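Local atomic coordinates of quinoline 2-oxidoreductase large subunit (Pseudomonas putida, PDB entry 1T3Q), a protein that carries the molybdenum-pterin cytosine dinucleotide cofactor of a molybdenum hydroxylase of the xanthine dehydrogenase family, which probably oxidises quinoline at its C2 position. Residues R173-L176 / A177-F180; T332-V335 / E336-G340; A377-I380 / A381-L385. All coordinates share one frame; numbering follows the deposited sequence.

Contact 1 of 3, residues R173-L176 / A177-F180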
ATOM      1  N   ARG B 173      24.725 -43.436  24.208  1.00 26.25           N
ATOM      2  CA  ARG B 173      25.044 -44.781  23.735  1.00 26.98           C
ATOM      3  C   ARG B 173      25.325 -45.801  24.834  1.00 27.64           C
ATOM      4  O   ARG B 173      26.318 -46.525  24.774  1.00 28.39           O
ATOM      5  CB  ARG B 173      26.246 -44.724  22.787  1.00 28.52           C
ATOM      6  N   ASP B 174      24.453 -45.869  25.833  1.00 27.47           N
ATOM      7  CA  ASP B 174      24.633 -46.834  26.916  1.00 28.00           C
ATOM      8  C   ASP B 174      24.490 -48.252  26.365  1.00 28.38           C
ATOM      9  O   ASP B 174      23.809 -48.471  25.362  1.00 28.32           O
ATOM     10  CB  ASP B 174      23.589 -46.602  28.012  1.00 26.91           C
ATOM     11  CG  ASP B 174      23.775 -45.278  28.725  1.00 28.13           C
ATOM     12  OD1 ASP B 174      22.787 -44.763  29.291  1.00 24.63           O
ATOM     13  OD2 ASP B 174      24.913 -44.754  28.727  1.00 28.48           O
ATOM     14  N   GLU B 175      25.144 -49.208  27.018  1.00 28.05           N
ATOM     15  CA  GLU B 175      25.077 -50.610  26.614  1.00 28.73           C
ATOM     16  C   GLU B 175      23.764 -51.161  27.161  1.00 27.45           C
ATOM     17  O   GLU B 175      23.598 -51.291  28.374  1.00 27.51           O
ATOM     18  CB  GLU B 175      26.268 -51.376  27.201  1.00 31.57           C
ATOM     19  CG  GLU B 175      26.305 -52.862  26.869  1.00 36.33           C
ATOM     20  CD  GLU B 175      26.135 -53.134  25.386  1.00 40.25           C
ATOM     21  OE1 GLU B 175      24.976 -53.231  24.920  1.00 39.67           O
ATOM     22  OE2 GLU B 175      27.164 -53.240  24.684  1.00 43.20           O
ATOM     23  N   LEU B 176      22.832 -51.491  26.270  1.00 24.88           N
ATOM     24  CA  LEU B 176      21.526 -51.978  26.704  1.00 24.44           C
ATOM     25  C   LEU B 176      21.236 -53.462  26.504  1.00 24.08           C
ATOM     26  O   LEU B 176      20.302 -53.990  27.108  1.00 23.91           O
ATOM     27  CB  LEU B 176      20.421 -51.162  26.022  1.00 22.95           C
ATOM     28  CG  LEU B 176      20.520 -49.636  26.088  1.00 23.07           C
ATOM     29  CD1 LEU B 176      19.251 -49.033  25.485  1.00 22.02           C
ATOM     30  CD2 LEU B 176      20.697 -49.171  27.532  1.00 22.69           C
ATOM     31  N   ALA B 177      22.013 -54.132  25.658  1.00 24.81           N
ATOM     32  CA  ALA B 177      21.786 -55.553  25.398  1.00 25.43           C
ATOM     33  C   ALA B 177      21.589 -56.360  26.681  1.00 26.45           C
ATOM     34  O   ALA B 177      20.608 -57.094  26.819  1.00 26.71           O
ATOM     35  CB  ALA B 177      22.939 -56.135  24.577  1.00 26.51           C
ATOM     36  N   PRO B 178      22.519 -56.242  27.641  1.00 26.30           N
ATOM     37  CA  PRO B 178      22.339 -57.009  28.876  1.00 25.65           C
ATOM     38  C   PRO B 178      21.086 -56.616  29.658  1.00 24.06           C
ATOM     39  O   PRO B 178      20.501 -57.446  30.351  1.00 23.29           O
ATOM     40  CB  PRO B 178      23.633 -56.741  29.645  1.00 27.31           C
ATOM     41  CG  PRO B 178      24.073 -55.401  29.130  1.00 30.30           C
ATOM     42  CD  PRO B 178      23.790 -55.500  27.657  1.00 27.09           C
ATOM     43  N   ILE B 179      20.664 -55.361  29.551  1.00 23.26           N
ATOM     44  CA  ILE B 179      19.464 -54.935  30.263  1.00 23.02           C
ATOM     45  C   ILE B 179      18.231 -55.597  29.644  1.00 24.10           C
ATOM     46  O   ILE B 179      17.389 -56.145  30.356  1.00 24.87           O
ATOM     47  CB  ILE B 179      19.308 -53.393  30.243  1.00 22.05           C
ATOM     48  CG1 ILE B 179      20.471 -52.750  31.004  1.00 19.68           C
ATOM     49  CG2 ILE B 179      17.973 -52.994  30.871  1.00 22.56           C
ATOM     50  CD1 ILE B 179      20.462 -51.222  31.025  1.00 19.31           C
ATOM     51  N   PHE B 180      18.131 -55.559  28.317  1.00 24.60           N
ATOM     52  CA  PHE B 180      16.998 -56.178  27.637  1.00 24.18           C
ATOM     53  C   PHE B 180      17.012 -57.686  27.816  1.00 24.91           C
ATOM     54  O   PHE B 180      15.970 -58.333  27.785  1.00 24.90           O
ATOM     55  CB  PHE B 180      17.003 -55.842  26.141  1.00 23.37           C
ATOM     56  CG  PHE B 180      16.457 -54.486  25.833  1.00 24.63           C
ATOM     57  CD1 PHE B 180      17.280 -53.365  25.855  1.00 24.76           C
ATOM     58  CD2 PHE B 180      15.095 -54.317  25.582  1.00 24.77           C
ATOM     59  CE1 PHE B 180      16.755 -52.094  25.633  1.00 26.08           C
ATOM     60  CE2 PHE B 180      14.564 -53.051  25.361  1.00 24.87           C
ATOM     61  CZ  PHE B 180      15.394 -51.936  25.388  1.00 25.16           C
TER

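Contact 2 of 3, residues T332-V335 / E336-G340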
ATOM      1  N   THR B 332      16.164 -27.855   8.051  1.00 18.23           N
ATOM      2  CA  THR B 332      16.917 -28.969   7.469  1.00 17.80           C
ATOM      3  C   THR B 332      16.276 -30.304   7.817  1.00 19.31           C
ATOM      4  O   THR B 332      15.218 -30.353   8.450  1.00 18.70           O
ATOM      5  CB  THR B 332      18.415 -28.987   7.921  1.00 17.50           C
ATOM      6  OG1 THR B 332      18.527 -29.499   9.257  1.00 17.44           O
ATOM      7  CG2 THR B 332      18.995 -27.577   7.879  1.00 18.09           C
ATOM      8  N   GLN B 333      16.911 -31.390   7.397  1.00 16.90           N
ATOM      9  CA  GLN B 333      16.385 -32.714   7.669  1.00 17.05           C
ATOM     10  C   GLN B 333      16.456 -33.074   9.154  1.00 17.18           C
ATOM     11  O   GLN B 333      15.905 -34.089   9.576  1.00 18.39           O
ATOM     12  CB  GLN B 333      17.127 -33.751   6.816  1.00 15.28           C
ATOM     13  CG  GLN B 333      16.918 -33.510   5.320  1.00 18.44           C
ATOM     14  CD  GLN B 333      17.519 -34.584   4.435  1.00 19.79           C
ATOM     15  OE1 GLN B 333      17.429 -34.507   3.206  1.00 23.81           O
ATOM     16  NE2 GLN B 333      18.132 -35.585   5.043  1.00 17.55           N
ATOM     17  N   LEU B 334      17.115 -32.231   9.944  1.00 16.92           N
ATOM     18  CA  LEU B 334      17.231 -32.485  11.380  1.00 17.77           C
ATOM     19  C   LEU B 334      15.908 -32.177  12.077  1.00 17.73           C
ATOM     20  O   LEU B 334      15.738 -32.466  13.262  1.00 16.98           O
ATOM     21  CB  LEU B 334      18.340 -31.627  11.993  1.00 17.97           C
ATOM     22  CG  LEU B 334      19.755 -31.790  11.427  1.00 20.29           C
ATOM     23  CD1 LEU B 334      20.744 -31.062  12.335  1.00 20.29           C
ATOM     24  CD2 LEU B 334      20.109 -33.271  11.337  1.00 19.68           C
ATOM     25  N   VAL B 335      14.970 -31.611  11.321  1.00 17.14           N
ATOM     26  CA  VAL B 335      13.667 -31.232  11.859  1.00 16.96           C
ATOM     27  C   VAL B 335      12.854 -32.423  12.382  1.00 17.63           C
ATOM     28  O   VAL B 335      11.966 -32.258  13.221  1.00 18.72           O
ATOM     29  CB  VAL B 335      12.847 -30.445  10.791  1.00 17.58           C
ATOM     30  CG1 VAL B 335      12.347 -31.379   9.713  1.00 16.66           C
ATOM     31  CG2 VAL B 335      11.703 -29.692  11.454  1.00 17.36           C
ATOM     32  N   GLU B 336      13.157 -33.624  11.904  1.00 16.58           N
ATOM     33  CA  GLU B 336      12.440 -34.808  12.363  1.00 16.53           C
ATOM     34  C   GLU B 336      13.193 -35.624  13.424  1.00 18.06           C
ATOM     35  O   GLU B 336      13.152 -35.287  14.605  1.00 17.49           O
ATOM     36  CB  GLU B 336      12.060 -35.694  11.174  1.00 17.53           C
ATOM     37  CG  GLU B 336      10.873 -35.142  10.367  1.00 18.39           C
ATOM     38  CD  GLU B 336       9.544 -35.294  11.103  1.00 19.49           C
ATOM     39  OE1 GLU B 336       8.595 -34.535  10.802  1.00 19.86           O
ATOM     40  OE2 GLU B 336       9.439 -36.184  11.973  1.00 18.41           O
ATOM     41  N   SER B 337      13.879 -36.685  13.006  1.00 18.66           N
ATOM     42  CA  SER B 337      14.608 -37.553  13.935  1.00 20.15           C
ATOM     43  C   SER B 337      15.585 -36.880  14.901  1.00 19.85           C
ATOM     44  O   SER B 337      15.598 -37.190  16.094  1.00 23.15           O
ATOM     45  CB  SER B 337      15.361 -38.640  13.158  1.00 17.78           C
ATOM     46  OG  SER B 337      14.462 -39.583  12.602  1.00 20.95           O
ATOM     47  N   HIS B 338      16.404 -35.971  14.389  1.00 20.40           N
ATOM     48  CA  HIS B 338      17.398 -35.303  15.215  1.00 21.29           C
ATOM     49  C   HIS B 338      16.799 -34.600  16.433  1.00 21.52           C
ATOM     50  O   HIS B 338      17.144 -34.925  17.569  1.00 21.77           O
ATOM     51  CB  HIS B 338      18.201 -34.319  14.363  1.00 20.50           C
ATOM     52  CG  HIS B 338      19.443 -33.814  15.030  1.00 24.63           C
ATOM     53  ND1 HIS B 338      19.448 -32.724  15.874  1.00 27.11           N
ATOM     54  CD2 HIS B 338      20.723 -34.256  14.980  1.00 22.46           C
ATOM     55  CE1 HIS B 338      20.677 -32.515  16.312  1.00 24.68           C
ATOM     56  NE2 HIS B 338      21.469 -33.431  15.784  1.00 25.23           N
ATOM     57  N   VAL B 339      15.907 -33.641  16.214  1.00 20.90           N
ATOM     58  CA  VAL B 339      15.308 -32.943  17.347  1.00 19.91           C
ATOM     59  C   VAL B 339      14.379 -33.862  18.132  1.00 19.66           C
ATOM     60  O   VAL B 339      14.183 -33.675  19.336  1.00 20.03           O
ATOM     61  CB  VAL B 339      14.530 -31.687  16.904  1.00 20.82           C
ATOM     62  CG1 VAL B 339      15.489 -30.699  16.262  1.00 20.21           C
ATOM     63  CG2 VAL B 339      13.410 -32.064  15.944  1.00 20.11           C
ATOM     64  N   GLY B 340      13.821 -34.861  17.451  1.00 19.73           N
ATOM     65  CA  GLY B 340      12.930 -35.806  18.105  1.00 18.94           C
ATOM     66  C   GLY B 340      13.633 -36.637  19.169  1.00 20.46           C
ATOM     67  O   GLY B 340      13.130 -36.790  20.286  1.00 18.36           O
TER
HETATM   68  O   HOH W   1      16.838 -36.024  11.448  1.00 15.48           O

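Contact 3 of 3, residues A377-I380 / A381-L385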
ATOM      1  N   ALA B 377       6.634 -38.480  16.173  1.00 16.63           N
ATOM      2  CA  ALA B 377       6.906 -39.902  15.946  1.00 15.24           C
ATOM      3  C   ALA B 377       7.315 -40.658  17.205  1.00 16.57           C
ATOM      4  O   ALA B 377       6.752 -41.713  17.512  1.00 17.66           O
ATOM      5  CB  ALA B 377       7.979 -40.069  14.871  1.00 16.35           C
ATOM      6  N   GLY B 378       8.295 -40.122  17.923  1.00 16.29           N
ATOM      7  CA  GLY B 378       8.767 -40.768  19.140  1.00 17.38           C
ATOM      8  C   GLY B 378       7.708 -40.808  20.227  1.00 17.45           C
ATOM      9  O   GLY B 378       7.653 -41.749  21.014  1.00 18.94           O
ATOM     10  N   GLN B 379       6.877 -39.774  20.282  1.00 17.47           N
ATOM     11  CA  GLN B 379       5.802 -39.713  21.270  1.00 16.28           C
ATOM     12  C   GLN B 379       4.859 -40.886  21.001  1.00 16.81           C
ATOM     13  O   GLN B 379       4.463 -41.600  21.921  1.00 17.02           O
ATOM     14  CB  GLN B 379       5.052 -38.380  21.146  1.00 17.48           C
ATOM     15  CG  GLN B 379       3.948 -38.149  22.191  1.00 15.89           C
ATOM     16  CD  GLN B 379       4.487 -37.874  23.586  1.00 19.22           C
ATOM     17  OE1 GLN B 379       5.628 -37.437  23.753  1.00 18.93           O
ATOM     18  NE2 GLN B 379       3.655 -38.104  24.596  1.00 17.50           N
ATOM     19  N   ILE B 380       4.501 -41.086  19.733  1.00 15.88           N
ATOM     20  CA  ILE B 380       3.628 -42.193  19.354  1.00 16.85           C
ATOM     21  C   ILE B 380       4.235 -43.529  19.782  1.00 17.48           C
ATOM     22  O   ILE B 380       3.589 -44.342  20.439  1.00 16.78           O
ATOM     23  CB  ILE B 380       3.399 -42.245  17.813  1.00 17.16           C
ATOM     24  CG1 ILE B 380       2.497 -41.091  17.374  1.00 15.67           C
ATOM     25  CG2 ILE B 380       2.772 -43.587  17.415  1.00 17.78           C
ATOM     26  CD1 ILE B 380       2.380 -40.952  15.866  1.00 17.65           C
ATOM     27  N   ALA B 381       5.488 -43.746  19.397  1.00 16.84           N
ATOM     28  CA  ALA B 381       6.186 -44.985  19.710  1.00 18.10           C
ATOM     29  C   ALA B 381       6.325 -45.268  21.205  1.00 17.31           C
ATOM     30  O   ALA B 381       5.981 -46.357  21.668  1.00 17.74           O
ATOM     31  CB  ALA B 381       7.567 -44.973  19.050  1.00 16.58           C
ATOM     32  N   ARG B 382       6.816 -44.291  21.959  1.00 17.82           N
ATOM     33  CA  ARG B 382       7.011 -44.481  23.398  1.00 18.42           C
ATOM     34  C   ARG B 382       5.703 -44.672  24.161  1.00 17.36           C
ATOM     35  O   ARG B 382       5.572 -45.606  24.944  1.00 17.66           O
ATOM     36  CB  ARG B 382       7.776 -43.298  24.001  1.00 17.85           C
ATOM     37  CG  ARG B 382       8.262 -43.549  25.429  1.00 19.70           C
ATOM     38  CD  ARG B 382       8.671 -42.258  26.113  1.00 22.81           C
ATOM     39  NE  ARG B 382       7.582 -41.291  26.073  1.00 26.85           N
ATOM     40  CZ  ARG B 382       7.579 -40.196  25.322  1.00 26.50           C
ATOM     41  NH1 ARG B 382       6.532 -39.385  25.344  1.00 27.21           N
ATOM     42  NH2 ARG B 382       8.633 -39.899  24.572  1.00 26.01           N
ATOM     43  N   GLU B 383       4.735 -43.787  23.941  1.00 17.55           N
ATOM     44  CA  GLU B 383       3.468 -43.902  24.650  1.00 16.26           C
ATOM     45  C   GLU B 383       2.758 -45.209  24.319  1.00 17.09           C
ATOM     46  O   GLU B 383       2.112 -45.803  25.181  1.00 16.26           O
ATOM     47  CB  GLU B 383       2.566 -42.706  24.337  1.00 16.50           C
ATOM     48  CG  GLU B 383       3.133 -41.361  24.811  1.00 17.51           C
ATOM     49  CD  GLU B 383       3.372 -41.312  26.319  1.00 19.85           C
ATOM     50  OE1 GLU B 383       4.545 -41.201  26.745  1.00 20.33           O
ATOM     51  OE2 GLU B 383       2.385 -41.386  27.082  1.00 20.70           O
ATOM     52  N   THR B 384       2.883 -45.664  23.077  1.00 17.25           N
ATOM     53  CA  THR B 384       2.257 -46.917  22.676  1.00 19.10           C
ATOM     54  C   THR B 384       2.932 -48.095  23.380  1.00 19.46           C
ATOM     55  O   THR B 384       2.267 -49.035  23.811  1.00 19.61           O
ATOM     56  CB  THR B 384       2.326 -47.110  21.141  1.00 21.91           C
ATOM     57  OG1 THR B 384       1.493 -46.132  20.503  1.00 22.37           O
ATOM     58  CG2 THR B 384       1.844 -48.502  20.746  1.00 22.26           C
ATOM     59  N   LEU B 385       4.254 -48.042  23.500  1.00 18.69           N
ATOM     60  CA  LEU B 385       4.991 -49.111  24.171  1.00 18.47           C
ATOM     61  C   LEU B 385       4.729 -49.079  25.673  1.00 17.60           C
ATOM     62  O   LEU B 385       4.667 -50.120  26.323  1.00 18.45           O
ATOM     63  CB  LEU B 385       6.491 -48.973  23.899  1.00 17.16           C
ATOM     64  CG  LEU B 385       6.925 -49.272  22.461  1.00 18.49           C
ATOM     65  CD1 LEU B 385       8.437 -49.091  22.329  1.00 19.90           C
ATOM     66  CD2 LEU B 385       6.536 -50.695  22.097  1.00 18.68           C
TER
HETATM   67  O   HOH W   2       8.451 -37.461  22.561  1.00 27.72           O

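Contact 1 of 3, residues R173-L176 / A177-F180
Leu176 lies alongside the ring of Phe180, the two side chains pointing the same way, with Leu176 CB 3.8 Å from Phe180 CE1 and the CD1 methyl against the same ring carbon. The other methyl, Leu176 CD2, is 4.1 Å from CD1 of Ile179, whose extended chain (chi2 178°) carries that carbon out to it, and the leucine therefore packs against two successive residues of the first helical turn. Its backbone takes part as well. Leu176 O accepts a nearly straight bond from Phe180 N at 2.9 Å and a weak, bent one from Ile179 N, and it also sits at the edge of the phenyl ring, close to the ring plane. This is the start of a helix, and a capping bond precedes it: Glu175 OE1 accepts from Ala177 N at 3.2 Å, met on the anti side of the carboxylate. With chi1 at 179°, Glu175 CG stands 3.7 Å from Pro178 CD, the two side chains crossing at about a right angle, and a bend at chi2 (50°) brings the carboxylate round to Ala177 N. Although the contact lies at the surface, Leu176 is buried: it rests on Ala352 and Ser354 of strand 352-360 and on Ala314 and Glu316 of strand 312-322. Ile179 and Phe180 meet Ala305 of strand 298-306, and helix 177-182 is thereby laid against this mixed sheet.

Contact 2 of 3, residues T332-V335 / E336-G340
A methyl of Leu334, CD1, sits almost exactly over the centre of the His338 imidazole, a CH-pi contact in which it lies 4.0 Å from the ring centroid and only 5° off the ring normal. The two side chains run side by side in the same direction, with Leu334 CB 3.6 Å from His338 CB. In His338, chi1 (-167°) brings the ring alongside the leucine, and chi2 (-86°) presents its face. Five residues on, Val339 N donates to Leu334 O at 3.2 Å, and a water bridges Gln333 O to His338 N, the latter 3.0 Å from the water oxygen. These links join a short turn to helix 337-342, which has Glu336 at its N-cap position; the turn opens with an ST turn, in which Thr332 OG1 accepts from Leu334 N. The buried carboxylate of Glu336 is satisfied by Gln298 NE2 and Lys296 N, while Ser337 OG bonds to Ser319 and Thr321. The side chain of Val335 is about 7 Å from the bound dioxosulfidomolybdenum(VI) ion, beside the active-site region. Around the pair, Leu334 touches Ser167 and His338 touches Thr169 of strand 165-170, and His338 also rests on Ser357 of strand 352-360.

Contact 3 of 3, residues A377-I380 / A381-L385
Arg382 NH1 reaches back along the helix to OE1 of Gln379, 2.7 Å away, an i to i+3 side-chain bond on a buried part of helix 375-393. The oxygen lies at the edge of the guanidinium, near its plane, but the donor stands well above the plane of the amide, the two flat groups being turned 73° apart. A bend of Gln379 at chi2 (72°) brings the amide towards the arginine. Glu383 supplies the second grip: Arg382 NE and NH1 both hold Glu383 OE1 side-on, at 3.1 and 3.0 Å, in a salt bridge between adjacent residues. Gln379 and Glu383 run side by side, their planar ends only 15° apart. A water in the guanidinium plane bridges the first pair, donating to Gln379 OE1 and accepting from Arg382 NH2. Farther out, Arg401 pairs with Glu383 OE2 and Tyr348 OH bonds OE1. Val462 O and Ser461 OG receive Gln379 NE2, whereas Ile344 O takes Arg382 NH2. Two arginines around one buried carboxylate would probably favour its charged form. On other sides of the helix, Ala381 rests on Phe191 and Met302, and Ile380 meets Val754 of helix 744-761. Ile380 O is held twice by the residue one turn on, by Thr384 N at 3.0 Å and by Thr384 OG1 at 2.8 Å, the two donors coming from opposite faces of the carbonyl plane.

Overall arrangement
From the N terminus the contacts follow in series, neither nesting nor crossing, all in the first molybdopterin cofactor-binding region of the chain. Contact 1 comes first, turning the chain out of strand 172-173 into helix 177-182 at the surface. Contact 2 ends the loop after strand 312-322 and starts helix 337-342, deeper inside and closer to the molybdenum than contact 3. Contact 3 lies within one helix, 375-393. Its centre is 16 Å from that of contact 2 and 20 Å from that of contact 1. The mixed sheet links them: strand 352-360 is touched by contacts 1 and 2, strand 298-306 is met by all three, and contact 3 continues to strand 454-467 and helix 744-761.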